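Local coordinates for protein CRISPR system Cmr subunit Cmr1-1 (Pyrococcus furiosus, PDB 4W8Z) that binds RNA and, together with Cmr6, caps the type III-B Cmr ribonucleoprotein complex, part of a CRISPR system that protects the cell against invading genetic elements, at residues N92-F96 with I108-K113; S159-S165 with L284-V288. One frame throughout, in Å; residues are numbered along the deposited sequence.

Contact 1 (N92-F96 with I108-K113)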
loop_
_atom_site.group_PDB
_atom_site.type_symbol
_atom_site.label_atom_id
_atom_site.label_comp_id
_atom_site.label_asym_id
_atom_site.label_seq_id
_atom_site.Cartn_x
_atom_site.Cartn_y
_atom_site.Cartn_z
ATOM N N ASN A 92 18.329 -13.627 -7.622
ATOM C CA ASN A 92 18.602 -14.053 -8.990
ATOM C C ASN A 92 18.199 -12.967 -9.987
ATOM O O ASN A 92 17.017 -12.666 -10.147
ATOM C CB ASN A 92 17.866 -15.365 -9.286
ATOM C CG ASN A 92 18.113 -15.876 -10.694
ATOM O OD1 ASN A 92 18.986 -15.383 -11.409
ATOM N ND2 ASN A 92 17.344 -16.882 -11.096
ATOM N N LEU A 93 19.186 -12.384 -10.660
ATOM C CA LEU A 93 18.938 -11.264 -11.562
ATOM C C LEU A 93 18.238 -11.698 -12.849
ATOM O O LEU A 93 17.709 -10.865 -13.589
ATOM C CB LEU A 93 20.249 -10.547 -11.889
ATOM C CG LEU A 93 20.901 -9.853 -10.691
ATOM C CD1 LEU A 93 22.142 -9.091 -11.119
ATOM C CD2 LEU A 93 19.906 -8.928 -10.001
ATOM N N LYS A 94 18.227 -13.002 -13.107
ATOM C CA LYS A 94 17.522 -13.546 -14.261
ATOM C C LYS A 94 16.010 -13.435 -14.076
ATOM O O LYS A 94 15.254 -13.496 -15.042
ATOM C CB LYS A 94 17.918 -15.007 -14.495
ATOM N N GLU A 95 15.587 -13.253 -12.828
ATOM C CA GLU A 95 14.171 -13.242 -12.462
ATOM C C GLU A 95 13.344 -12.168 -13.174
ATOM O O GLU A 95 12.167 -12.377 -13.468
ATOM C CB GLU A 95 14.035 -13.071 -10.945
ATOM C CG GLU A 95 12.604 -13.039 -10.435
ATOM C CD GLU A 95 12.407 -13.911 -9.211
ATOM O OE1 GLU A 95 12.221 -13.357 -8.105
ATOM O OE2 GLU A 95 12.435 -15.152 -9.358
ATOM N N PHE A 96 13.964 -11.029 -13.460
ATOM C CA PHE A 96 13.245 -9.900 -14.039
ATOM C C PHE A 96 12.791 -10.170 -15.475
ATOM O O PHE A 96 11.625 -9.956 -15.816
ATOM C CB PHE A 96 14.114 -8.641 -13.965
ATOM C CG PHE A 96 14.462 -8.242 -12.558
ATOM C CD1 PHE A 96 13.620 -7.416 -11.830
ATOM C CD2 PHE A 96 15.613 -8.719 -11.951
ATOM C CE1 PHE A 96 13.927 -7.062 -10.527
ATOM C CE2 PHE A 96 15.927 -8.365 -10.649
ATOM C CZ PHE A 96 15.081 -7.537 -9.937
ATOM N N ILE A 108 14.771 -2.094 -8.631
ATOM C CA ILE A 108 15.319 -3.206 -7.868
ATOM C C ILE A 108 16.363 -3.919 -8.714
ATOM O O ILE A 108 17.437 -4.285 -8.233
ATOM C CB ILE A 108 14.214 -4.193 -7.438
ATOM C CG1 ILE A 108 13.146 -3.469 -6.614
ATOM C CG2 ILE A 108 14.806 -5.352 -6.652
ATOM C CD1 ILE A 108 11.940 -4.320 -6.310
ATOM N N ASN A 109 16.039 -4.088 -9.990
ATOM C CA ASN A 109 16.935 -4.711 -10.952
ATOM C C ASN A 109 18.247 -3.941 -11.086
ATOM O O ASN A 109 19.312 -4.533 -11.266
ATOM C CB ASN A 109 16.236 -4.819 -12.308
ATOM C CG ASN A 109 16.966 -5.724 -13.275
ATOM O OD1 ASN A 109 17.875 -6.457 -12.891
ATOM N ND2 ASN A 109 16.562 -5.685 -14.538
ATOM N N LEU A 110 18.165 -2.617 -10.980
ATOM C CA LEU A 110 19.337 -1.763 -11.119
ATOM C C LEU A 110 20.231 -1.847 -9.886
ATOM O O LEU A 110 21.454 -1.919 -10.004
ATOM C CB LEU A 110 18.918 -0.314 -11.372
ATOM C CG LEU A 110 20.064 0.683 -11.561
ATOM C CD1 LEU A 110 21.014 0.205 -12.643
ATOM C CD2 LEU A 110 19.529 2.061 -11.890
ATOM N N LEU A 111 19.621 -1.824 -8.706
ATOM C CA LEU A 111 20.362 -2.014 -7.466
ATOM C C LEU A 111 21.023 -3.387 -7.455
ATOM O O LEU A 111 22.134 -3.549 -6.952
ATOM C CB LEU A 111 19.443 -1.859 -6.255
ATOM C CG LEU A 111 18.965 -0.440 -5.940
ATOM C CD1 LEU A 111 17.844 -0.464 -4.917
ATOM C CD2 LEU A 111 20.127 0.415 -5.445
ATOM N N GLY A 112 20.326 -4.372 -8.016
ATOM C CA GLY A 112 20.842 -5.724 -8.116
ATOM C C GLY A 112 22.126 -5.801 -8.918
ATOM O O GLY A 112 23.114 -6.372 -8.459
ATOM N N LYS A 113 22.116 -5.220 -10.114
ATOM C CA LYS A 113 23.285 -5.241 -10.989
ATOM C C LYS A 113 24.461 -4.470 -10.386
ATOM O O LYS A 113 25.610 -4.892 -10.497
ATOM C CB LYS A 113 22.941 -4.666 -12.363
ATOM C CG LYS A 113 21.888 -5.447 -13.132
ATOM C CD LYS A 113 21.488 -4.708 -14.403
ATOM C CE LYS A 113 20.315 -5.387 -15.100
ATOM N NZ LYS A 113 19.782 -4.565 -16.223
#

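Contact 2 (S159-S165 with L284-V288)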
loop_
_atom_site.group_PDB
_atom_site.type_symbol
_atom_site.label_atom_id
_atom_site.label_comp_id
_atom_site.label_asym_id
_atom_site.label_seq_id
_atom_site.Cartn_x
_atom_site.Cartn_y
_atom_site.Cartn_z
ATOM N N SER A 159 6.881 -1.016 -2.692
ATOM C CA SER A 159 5.663 -1.675 -2.218
ATOM C C SER A 159 4.373 -1.070 -2.796
ATOM O O SER A 159 3.315 -1.696 -2.740
ATOM C CB SER A 159 5.617 -1.653 -0.688
ATOM O OG SER A 159 6.321 -0.532 -0.180
ATOM N N ARG A 160 4.459 0.133 -3.357
ATOM C CA ARG A 160 3.330 0.713 -4.083
ATOM C C ARG A 160 3.236 0.131 -5.488
ATOM O O ARG A 160 2.268 0.374 -6.213
ATOM C CB ARG A 160 3.448 2.234 -4.156
ATOM C CG ARG A 160 3.225 2.930 -2.824
ATOM C CD ARG A 160 3.509 4.414 -2.932
ATOM N NE ARG A 160 4.888 4.656 -3.329
ATOM C CZ ARG A 160 5.373 5.838 -3.694
ATOM N NH1 ARG A 160 4.587 6.908 -3.726
ATOM N NH2 ARG A 160 6.647 5.947 -4.035
ATOM N N ARG A 161 4.245 -0.646 -5.866
ATOM C CA ARG A 161 4.281 -1.257 -7.186
ATOM C C ARG A 161 4.400 -2.775 -7.128
ATOM O O ARG A 161 5.096 -3.378 -7.947
ATOM C CB ARG A 161 5.441 -0.700 -8.009
ATOM C CG ARG A 161 5.346 0.766 -8.369
ATOM C CD ARG A 161 6.354 1.064 -9.460
ATOM N NE ARG A 161 6.530 2.489 -9.711
ATOM C CZ ARG A 161 7.248 2.978 -10.719
ATOM N NH1 ARG A 161 7.847 2.149 -11.569
ATOM N NH2 ARG A 161 7.365 4.291 -10.879
ATOM N N GLY A 162 3.742 -3.396 -6.157
ATOM C CA GLY A 162 3.621 -4.841 -6.164
ATOM C C GLY A 162 4.521 -5.638 -5.240
ATOM O O GLY A 162 4.317 -6.834 -5.088
ATOM N N THR A 163 5.512 -5.007 -4.624
ATOM C CA THR A 163 6.352 -5.739 -3.684
ATOM C C THR A 163 5.776 -5.682 -2.272
ATOM O O THR A 163 5.035 -4.763 -1.926
ATOM C CB THR A 163 7.798 -5.201 -3.651
ATOM O OG1 THR A 163 7.840 -3.973 -2.917
ATOM C CG2 THR A 163 8.327 -4.977 -5.055
ATOM N N GLY A 164 6.121 -6.669 -1.455
ATOM C CA GLY A 164 5.790 -6.621 -0.046
ATOM C C GLY A 164 4.315 -6.770 0.268
ATOM O O GLY A 164 3.854 -6.341 1.327
ATOM N N SER A 165 3.564 -7.377 -0.647
ATOM C CA SER A 165 2.187 -7.744 -0.344
ATOM C C SER A 165 2.178 -8.883 0.668
ATOM O O SER A 165 2.933 -9.844 0.538
ATOM C CB SER A 165 1.433 -8.141 -1.607
ATOM O OG SER A 165 1.143 -7.005 -2.398
ATOM N N LEU A 284 -1.907 6.067 -7.142
ATOM C CA LEU A 284 -2.405 4.708 -7.316
ATOM C C LEU A 284 -1.357 3.705 -6.838
ATOM O O LEU A 284 -0.200 3.761 -7.245
ATOM C CB LEU A 284 -2.775 4.455 -8.782
ATOM C CG LEU A 284 -3.474 3.144 -9.150
ATOM C CD1 LEU A 284 -4.306 3.336 -10.406
ATOM C CD2 LEU A 284 -2.471 2.021 -9.359
ATOM N N TRP A 285 -1.767 2.796 -5.960
ATOM C CA TRP A 285 -0.885 1.726 -5.509
ATOM C C TRP A 285 -1.406 0.418 -6.057
ATOM O O TRP A 285 -2.607 0.272 -6.266
ATOM C CB TRP A 285 -0.818 1.645 -3.984
ATOM C CG TRP A 285 -0.398 2.895 -3.284
ATOM C CD1 TRP A 285 -0.038 4.083 -3.852
ATOM C CD2 TRP A 285 -0.298 3.080 -1.869
ATOM N NE1 TRP A 285 0.279 4.995 -2.873
ATOM C CE2 TRP A 285 0.125 4.402 -1.648
ATOM C CE3 TRP A 285 -0.536 2.256 -0.767
ATOM C CZ2 TRP A 285 0.320 4.918 -0.371
ATOM C CZ3 TRP A 285 -0.338 2.768 0.501
ATOM C CH2 TRP A 285 0.088 4.087 0.688
ATOM N N PHE A 286 -0.520 -0.540 -6.292
ATOM C CA PHE A 286 -1.000 -1.876 -6.604
ATOM C C PHE A 286 -0.155 -2.955 -5.944
ATOM O O PHE A 286 0.978 -2.712 -5.517
ATOM C CB PHE A 286 -1.078 -2.102 -8.121
ATOM C CG PHE A 286 0.227 -1.932 -8.850
ATOM C CD1 PHE A 286 1.099 -3.000 -9.008
ATOM C CD2 PHE A 286 0.558 -0.716 -9.421
ATOM C CE1 PHE A 286 2.289 -2.846 -9.699
ATOM C CE2 PHE A 286 1.745 -0.556 -10.113
ATOM C CZ PHE A 286 2.614 -1.621 -10.251
ATOM N N GLY A 287 -0.739 -4.143 -5.850
ATOM C CA GLY A 287 -0.113 -5.276 -5.202
ATOM C C GLY A 287 -0.981 -6.498 -5.414
ATOM O O GLY A 287 -1.816 -6.516 -6.317
ATOM N N VAL A 288 -0.791 -7.517 -4.582
ATOM C CA VAL A 288 -1.527 -8.764 -4.742
ATOM C C VAL A 288 -2.290 -9.134 -3.474
ATOM O O VAL A 288 -1.719 -9.180 -2.385
ATOM C CB VAL A 288 -0.580 -9.918 -5.126
ATOM C CG1 VAL A 288 -1.362 -11.203 -5.394
ATOM C CG2 VAL A 288 0.248 -9.529 -6.341
#

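Contact 1 (N92-F96 with I108-K113)
This is a small, mainly van der Waals contact, without hydrogen bonds between its segments, joining the approach and first turn of helix 95-99 to helix 106-113 near the protein surface. Two side chains of 92-96 reach across, Leu93 and Phe96. The Phe96 ring receives Asn109 over one face: Asn109 CB lies 3.6 Å from the ring centroid and only 7° off its normal, a CH-pi contact, with Asn109 OD1 3.3 Å from Phe96 CD2 over the same face. At the ring edge Ile108 CG2 sits 4.0 Å from Phe96 CZ. Ile108 also touches His21 and Phe157, so this end of the contact merges with the interior. The two short helices belong to an insertion between strands 79-84 and 126-133, the second and third strands of the ferredoxin-like βαββαβ fold that characterises RAMP domains. Toward the outside, Leu93 lies against the backbone of helix 106-113, with CD2 3.8 Å from Gly112 CA and CD1 4.0 Å from Lys113 N. Such closeness depends on Gly112, because a CB there would come within 2.6 Å of Leu93 CD2. Leu93 is itself held in a type I turn from Asn92 to Glu95, in which Glu95 N donates to Asn92 O (3.1 Å), while Asn92 OD1 accepts from Lys94 N (3.0 Å) in a capping bond ahead of helix 95-99.

Contact 2 (S159-S165 with L284-V288)
The 159-165 loop packs along strand 284-288 through its backbone and the side chains of Arg160 and Ser165, with a single bridge between Arg161 and Phe286. Phe286 N donates to Arg160 O (2.9 Å). Arg160, with chi1 m, chi2 t and chi3 m, lays its aliphatic part on Trp285: CG stands 3.4 Å from the centroid of the five-membered ring, almost on its normal, and CD is 3.3 Å from Trp285 NE1. Phe286 takes the p rotamer, which brings its ring against the backbone of Arg160 and Arg161. Arg161 CA then packs over the ring face, 3.8 Å from the centroid, and Arg161 CB is 3.7 Å from Phe286 CZ. Beyond CB, Arg161 runs out extended, its NH2 bonding Val317 O. Ser165, in the m rotamer, accepts from Val288 N through OG (3.0 Å); a CB on Gly287 would collide with that OG. Gly162, with phi at 102°, lets the chain turn with its CA 3.9 Å from Gly287 CA. The Phe286 ring also stacks with Phe244 of helix 237-264. Position and sequence identify 159-165 as part of the glycine-rich loop before the last strand of a RAMP domain, a signature element commonly linked to RNA binding, here packed against the C-terminal RAMP-like domain.

In the fold
From the N terminus, the chain forms strand 8-16, helix 38-54 and strand 79-84 before entering the insertion where contact 1 closes a short loop of 11 intervening residues. It then returns through strand 126-133 and helix 136-152 to the loop that opens contact 2, which closes on strand 284-291 after 118 intervening residues. The contacts therefore lie in series, neither nested nor crossed. Contact 1 is local to the N-terminal RAMP domain, whereas contact 2 ties that domain to the C-terminal one near the middle of the molecule. Their centres are about 18 Å apart, yet they touch directly where Ile108 CD1 packs 3.9 Å from Thr163 CG2.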